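Local structure of colicin-M immunity protein (Escherichia coli, 2XGL) at residues Asp24-Met29 with Glu42-Thr47. The protein protects cells that carry the colicin M plasmid against colicin M, and is represented by its periplasmic domain. Sequence-based numbering, arbitrary orientation.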
loop_
_atom_site.group_PDB
_atom_site.type_symbol
_atom_site.label_atom_id
_atom_site.label_comp_id
_atom_site.label_asym_id
_atom_site.label_seq_id
_atom_site.Cartn_x
_atom_site.Cartn_y
_atom_site.Cartn_z
ATOM N N ASP A 24 1.434 2.387 6.744
ATOM C CA ASP A 24 1.267 0.993 7.139
ATOM C C ASP A 24 2.491 0.147 6.800
ATOM O O ASP A 24 2.998 -0.581 7.652
ATOM C CB ASP A 24 0.053 0.403 6.451
ATOM C CG ASP A 24 -0.184 -1.024 6.841
ATOM O OD1 ASP A 24 -0.858 -1.249 7.860
ATOM O OD2 ASP A 24 0.315 -1.922 6.134
ATOM N N TYR A 25 2.961 0.247 5.557
ATOM C CA TYR A 25 4.130 -0.509 5.112
ATOM C C TYR A 25 5.387 -0.184 5.928
ATOM O O TYR A 25 6.115 -1.086 6.322
ATOM C CB TYR A 25 4.387 -0.257 3.623
ATOM C CG TYR A 25 5.723 -0.748 3.125
ATOM C CD1 TYR A 25 5.930 -2.083 2.839
ATOM C CD2 TYR A 25 6.767 0.138 2.911
ATOM C CE1 TYR A 25 7.149 -2.527 2.361
ATOM C CE2 TYR A 25 7.985 -0.296 2.444
ATOM C CZ TYR A 25 8.173 -1.623 2.177
ATOM O OH TYR A 25 9.408 -2.031 1.720
ATOM N N LEU A 26 5.641 1.099 6.170
ATOM C CA LEU A 26 6.811 1.507 6.950
ATOM C C LEU A 26 6.740 1.001 8.391
ATOM O O LEU A 26 7.759 0.747 9.024
ATOM C CB LEU A 26 6.967 3.028 6.950
ATOM C CG LEU A 26 7.511 3.635 5.660
ATOM C CD1 LEU A 26 7.621 5.120 5.837
ATOM C CD2 LEU A 26 8.841 3.026 5.261
ATOM N N GLN A 27 5.523 0.880 8.905
ATOM C CA GLN A 27 5.301 0.374 10.251
ATOM C C GLN A 27 5.641 -1.102 10.322
ATOM O O GLN A 27 6.282 -1.558 11.249
ATOM C CB GLN A 27 3.837 0.567 10.642
ATOM C CG GLN A 27 3.594 0.603 12.128
ATOM C CD GLN A 27 4.217 1.820 12.779
ATOM O OE1 GLN A 27 4.947 1.708 13.770
ATOM N NE2 GLN A 27 3.955 2.993 12.205
ATOM N N ARG A 28 5.202 -1.853 9.327
ATOM C CA ARG A 28 5.352 -3.289 9.352
ATOM C C ARG A 28 6.735 -3.711 8.885
ATOM O O ARG A 28 7.234 -4.762 9.273
ATOM C CB ARG A 28 4.233 -3.934 8.530
ATOM C CG ARG A 28 2.878 -3.745 9.213
ATOM C CD ARG A 28 1.705 -3.924 8.270
ATOM N NE ARG A 28 1.376 -5.323 8.050
ATOM C CZ ARG A 28 0.441 -5.738 7.208
ATOM N NH1 ARG A 28 -0.258 -4.856 6.503
ATOM N NH2 ARG A 28 0.212 -7.037 7.057
ATOM N N MET A 29 7.355 -2.871 8.075
ATOM C CA MET A 29 8.735 -3.061 7.637
ATOM C C MET A 29 9.705 -3.290 8.804
ATOM O O MET A 29 10.651 -4.051 8.674
ATOM C CB MET A 29 9.180 -1.832 6.844
ATOM C CG MET A 29 10.441 -2.019 6.074
ATOM S SD MET A 29 10.201 -3.208 4.728
ATOM C CE MET A 29 11.865 -3.173 4.029
ATOM N N GLU A 42 15.460 -0.407 7.219
ATOM C CA GLU A 42 14.072 -0.403 7.714
ATOM C C GLU A 42 13.262 0.727 7.073
ATOM O O GLU A 42 12.035 0.704 7.128
ATOM C CB GLU A 42 13.994 -0.288 9.245
ATOM C CG GLU A 42 14.370 -1.578 10.000
ATOM C CD GLU A 42 14.343 -1.445 11.549
ATOM O OE1 GLU A 42 13.937 -0.380 12.078
ATOM O OE2 GLU A 42 14.736 -2.421 12.237
ATOM N N ILE A 43 13.928 1.707 6.461
ATOM C CA ILE A 43 13.220 2.855 5.893
ATOM C C ILE A 43 13.570 3.100 4.424
ATOM O O ILE A 43 14.311 4.022 4.090
ATOM C CB ILE A 43 13.460 4.139 6.719
ATOM C CG1 ILE A 43 13.278 3.856 8.215
ATOM C CG2 ILE A 43 12.492 5.220 6.283
ATOM C CD1 ILE A 43 13.455 5.073 9.094
ATOM N N PRO A 44 13.007 2.290 3.523
ATOM C CA PRO A 44 13.337 2.473 2.120
ATOM C C PRO A 44 12.777 3.783 1.591
ATOM O O PRO A 44 11.903 4.366 2.218
ATOM C CB PRO A 44 12.631 1.290 1.428
ATOM C CG PRO A 44 11.905 0.538 2.493
ATOM C CD PRO A 44 11.858 1.393 3.704
ATOM N N LYS A 45 13.294 4.235 0.451
ATOM C CA LYS A 45 12.653 5.296 -0.316
ATOM C C LYS A 45 11.529 4.696 -1.175
ATOM O O LYS A 45 11.694 3.627 -1.775
ATOM C CB LYS A 45 13.657 6.009 -1.210
ATOM C CG LYS A 45 13.011 7.014 -2.164
ATOM C CD LYS A 45 13.994 7.533 -3.196
ATOM C CE LYS A 45 13.322 8.510 -4.168
ATOM N NZ LYS A 45 12.637 9.639 -3.462
ATOM N N ILE A 46 10.402 5.397 -1.245
ATOM C CA ILE A 46 9.215 4.870 -1.908
ATOM C C ILE A 46 8.836 5.714 -3.115
ATOM O O ILE A 46 8.820 6.931 -3.028
ATOM C CB ILE A 46 8.054 4.779 -0.914
ATOM C CG1 ILE A 46 8.437 3.808 0.206
ATOM C CG2 ILE A 46 6.788 4.332 -1.601
ATOM C CD1 ILE A 46 7.384 3.598 1.206
ATOM N N THR A 47 8.588 5.066 -4.254
ATOM C CA THR A 47 8.078 5.766 -5.427
ATOM C C THR A 47 6.815 5.072 -5.922
ATOM O O THR A 47 6.794 3.868 -6.088
ATOM C CB THR A 47 9.147 5.926 -6.556
ATOM O OG1 THR A 47 9.243 4.733 -7.343
ATOM C CG2 THR A 47 10.520 6.264 -5.970
#
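Pro44 is the residue on which Tyr25, Leu26 and Met29 converge. Its CG meets the edge of the Tyr25 ring, close to the ring plane, and lies 3.7 Å from Tyr25 OH. On the proline CD, Leu26 makes contact through a single branch, with its CD2 3.8 Å away. Met29 reaches Pro44 tip to tip, its CE methyl 4.0 Å from Pro44 CG. The methionine chain bends at chi2 (67°), and its last bond, to CE, brings the methyl to the proline. Two residues on from Pro44, Ile46 CD1 approaches the Tyr25 ring obliquely, 3.9 Å from Tyr25 CD2. The same methyl lies near Leu26 CD2, at 4.3 Å. Tyr25 CG is anti to the backbone N (chi1 168°), which carries the ring out from the helix to Pro44 and Ile46. Glu42 takes part mainly through its backbone, its carbonyl O lying beside Met29 CB and CG.

This apolar packing sets the C-terminal part of helix 14-29 against the loop before strand 45-48 and the start of that strand. The strand is an outermost one in the four-stranded antiparallel sheet of this YebF-like periplasmic domain. Helix 33-39 lies between the two segments in sequence, and its Leu39 touches Tyr25, Met29 and Pro44. On the sheet side, Tyr25 packs edge-to-face with Phe68 and Tyr79. Backbone hydrogen bonds between Lys45 and Glu71 and between Thr47 and Lys69 tie the strand to 64-71.

One turn of the helix is braced by a salt bridge. Arg28 NH1 donates to the syn lone pair of Asp24 OD2 over 3.0 Å, nearly in the guanidinium plane. Tyr92 OH also bonds Asp24 OD2, and Val90 O takes a bond from Arg28 NH1, linking this side of the helix to strand 89-92.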